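Local coordinates for Rev protein (Borrelia burgdorferi, PDB 5EQZ) that is of unknown function but is a plasmid-encoded, largely helical member of the Borrelia REV family, and is probably a lipoprotein in its natural form, at residues Asp17-Asp22 against Leu62-Ser67. Residues are numbered along the deposited sequence; the frame is centred on the assembly and turned at random.
Sequences DSLMED and LNLQNS
Met20 and Leu64 each carry CG anti to the backbone N (chi1 175° for Met20), and from there the two side chains reach across to the opposite helix. The methionine then bends twice, at chi2 and again at chi3 (97°), which lays CE against the backbone of the Asn63-Leu64 peptide, 3.3 Å from Asn63 C. The same methyl lies close to Asn63 CB, and the sulphur just behind it rests beside the side chain of Ser67, with SD 3.8 Å from Ser67 OG. The end of Met20 thus spans one turn of the other helix, with CE on the Asn63-Leu64 peptide and SD beside Ser67. In the reverse direction Leu64 puts CD1 onto the backbone of Met20, 3.7 Å from Met20 CA, while its other methyl, CD2, meets Leu19 CD2 at 4.0 Å, the two leucine side chains crossing at about a right angle. This is a near-parallel pairing of helices 10-24 and 55-88 in an elongated, all-helical bundle: the segment axes are 9.8 Å apart at closest approach and inclined by 18°, with Met20 and Leu64 nearest in register. Residues 62-67 fall in a predicted coiled coil. Leu19 and Leu64 form the buried side of the contact. Leu19 also packs on Lys41, Ile42 and Leu45 of helix 32-48, so that a third helix closes over it, and Leu64 touches Val23 further along helix 10-24. Met20, Asn63 and Ser67 remain partly exposed. One turn before Met20, Asp17 makes a salt bridge through OD1 to Lys60 NZ, a charged link between the same two helices.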
loop_
_atom_site.group_PDB
_atom_site.type_symbol
_atom_site.label_atom_id
_atom_site.label_comp_id
_atom_site.label_asym_id
_atom_site.label_seq_id
_atom_site.Cartn_x
_atom_site.Cartn_y
_atom_site.Cartn_z
ATOM N N ASP A 17 12.500 2.303 -16.375
ATOM C CA ASP A 17 11.325 3.080 -16.776
ATOM C C ASP A 17 10.041 2.297 -16.550
ATOM O O ASP A 17 9.058 2.834 -16.031
ATOM C CB ASP A 17 11.394 3.459 -18.255
ATOM C CG ASP A 17 12.451 4.501 -18.570
ATOM O OD1 ASP A 17 13.018 5.142 -17.656
ATOM O OD2 ASP A 17 12.687 4.683 -19.777
ATOM N N SER A 18 10.022 1.042 -16.997
ATOM C CA SER A 18 8.815 0.224 -16.880
ATOM C C SER A 18 8.426 0.047 -15.420
ATOM O O SER A 18 7.253 0.192 -15.056
ATOM C CB SER A 18 9.042 -1.131 -17.549
ATOM O OG SER A 18 7.890 -1.953 -17.445
ATOM N N LEU A 19 9.398 -0.265 -14.566
ATOM C CA LEU A 19 9.107 -0.403 -13.145
ATOM C C LEU A 19 8.664 0.926 -12.545
ATOM O O LEU A 19 7.762 0.954 -11.692
ATOM C CB LEU A 19 10.331 -0.966 -12.426
ATOM C CG LEU A 19 10.185 -1.407 -10.976
ATOM C CD1 LEU A 19 8.961 -2.310 -10.802
ATOM C CD2 LEU A 19 11.464 -2.141 -10.544
ATOM N N MET A 20 9.264 2.038 -12.993
ATOM C CA MET A 20 8.860 3.353 -12.507
ATOM C C MET A 20 7.383 3.624 -12.834
ATOM O O MET A 20 6.625 4.112 -11.987
ATOM C CB MET A 20 9.742 4.452 -13.125
ATOM C CG MET A 20 9.270 5.876 -12.737
ATOM S SD MET A 20 9.470 6.271 -10.977
ATOM C CE MET A 20 10.989 7.136 -10.952
ATOM N N GLU A 21 6.956 3.309 -14.063
ATOM C CA GLU A 21 5.565 3.567 -14.437
ATOM C C GLU A 21 4.605 2.746 -13.579
ATOM O O GLU A 21 3.543 3.243 -13.180
ATOM C CB GLU A 21 5.320 3.274 -15.921
ATOM C CG GLU A 21 6.150 4.131 -16.925
ATOM C CD GLU A 21 5.883 5.623 -16.817
ATOM O OE1 GLU A 21 4.928 6.044 -16.125
ATOM O OE2 GLU A 21 6.649 6.419 -17.412
ATOM N N ASP A 22 4.981 1.504 -13.263
ATOM C CA ASP A 22 4.161 0.672 -12.379
ATOM C C ASP A 22 4.123 1.248 -10.968
ATOM O O ASP A 22 3.056 1.290 -10.342
ATOM C CB ASP A 22 4.692 -0.764 -12.350
ATOM C CG ASP A 22 4.375 -1.547 -13.611
ATOM O OD1 ASP A 22 3.353 -1.277 -14.266
ATOM O OD2 ASP A 22 5.144 -2.478 -13.921
ATOM N N LEU A 62 17.728 6.229 -8.546
ATOM C CA LEU A 62 17.410 7.019 -7.359
ATOM C C LEU A 62 15.981 7.546 -7.417
ATOM O O LEU A 62 15.240 7.489 -6.420
ATOM C CB LEU A 62 18.409 8.169 -7.218
ATOM C CG LEU A 62 18.305 8.954 -5.910
ATOM C CD1 LEU A 62 18.534 8.030 -4.720
ATOM C CD2 LEU A 62 19.280 10.128 -5.888
ATOM N N ASN A 63 15.567 8.061 -8.576
ATOM C CA ASN A 63 14.181 8.499 -8.714
ATOM C C ASN A 63 13.212 7.350 -8.473
ATOM O O ASN A 63 12.168 7.536 -7.837
ATOM C CB ASN A 63 13.971 9.122 -10.094
ATOM C CG ASN A 63 14.726 10.427 -10.257
ATOM O OD1 ASN A 63 15.101 11.065 -9.273
ATOM N ND2 ASN A 63 14.943 10.841 -11.503
ATOM N N LEU A 64 13.535 6.154 -8.969
ATOM C CA LEU A 64 12.663 5.001 -8.771
ATOM C C LEU A 64 12.514 4.653 -7.292
ATOM O O LEU A 64 11.401 4.399 -6.813
ATOM C CB LEU A 64 13.196 3.813 -9.564
ATOM C CG LEU A 64 12.547 2.462 -9.294
ATOM C CD1 LEU A 64 11.067 2.487 -9.668
ATOM C CD2 LEU A 64 13.312 1.332 -10.009
ATOM N N GLN A 65 13.619 4.633 -6.544
ATOM C CA GLN A 65 13.498 4.378 -5.110
ATOM C C GLN A 65 12.732 5.495 -4.406
ATOM O O GLN A 65 11.871 5.219 -3.559
ATOM C CB GLN A 65 14.871 4.189 -4.467
ATOM C CG GLN A 65 15.752 3.152 -5.155
ATOM C CD GLN A 65 17.233 3.377 -4.869
ATOM O OE1 GLN A 65 17.655 3.321 -3.723
ATOM N NE2 GLN A 65 18.018 3.637 -5.903
ATOM N N ASN A 66 13.021 6.759 -4.742
ATOM C CA ASN A 66 12.334 7.867 -4.077
ATOM C C ASN A 66 10.826 7.783 -4.289
ATOM O O ASN A 66 10.039 7.965 -3.345
ATOM C CB ASN A 66 12.858 9.209 -4.576
ATOM C CG ASN A 66 14.268 9.503 -4.097
ATOM O OD1 ASN A 66 14.754 8.901 -3.142
ATOM N ND2 ASN A 66 14.925 10.450 -4.755
ATOM N N SER A 67 10.402 7.515 -5.529
ATOM C CA SER A 67 8.965 7.439 -5.810
ATOM C C SER A 67 8.320 6.286 -5.064
ATOM O O SER A 67 7.203 6.423 -4.545
ATOM C CB SER A 67 8.724 7.290 -7.313
ATOM O OG SER A 67 9.001 8.513 -7.982
#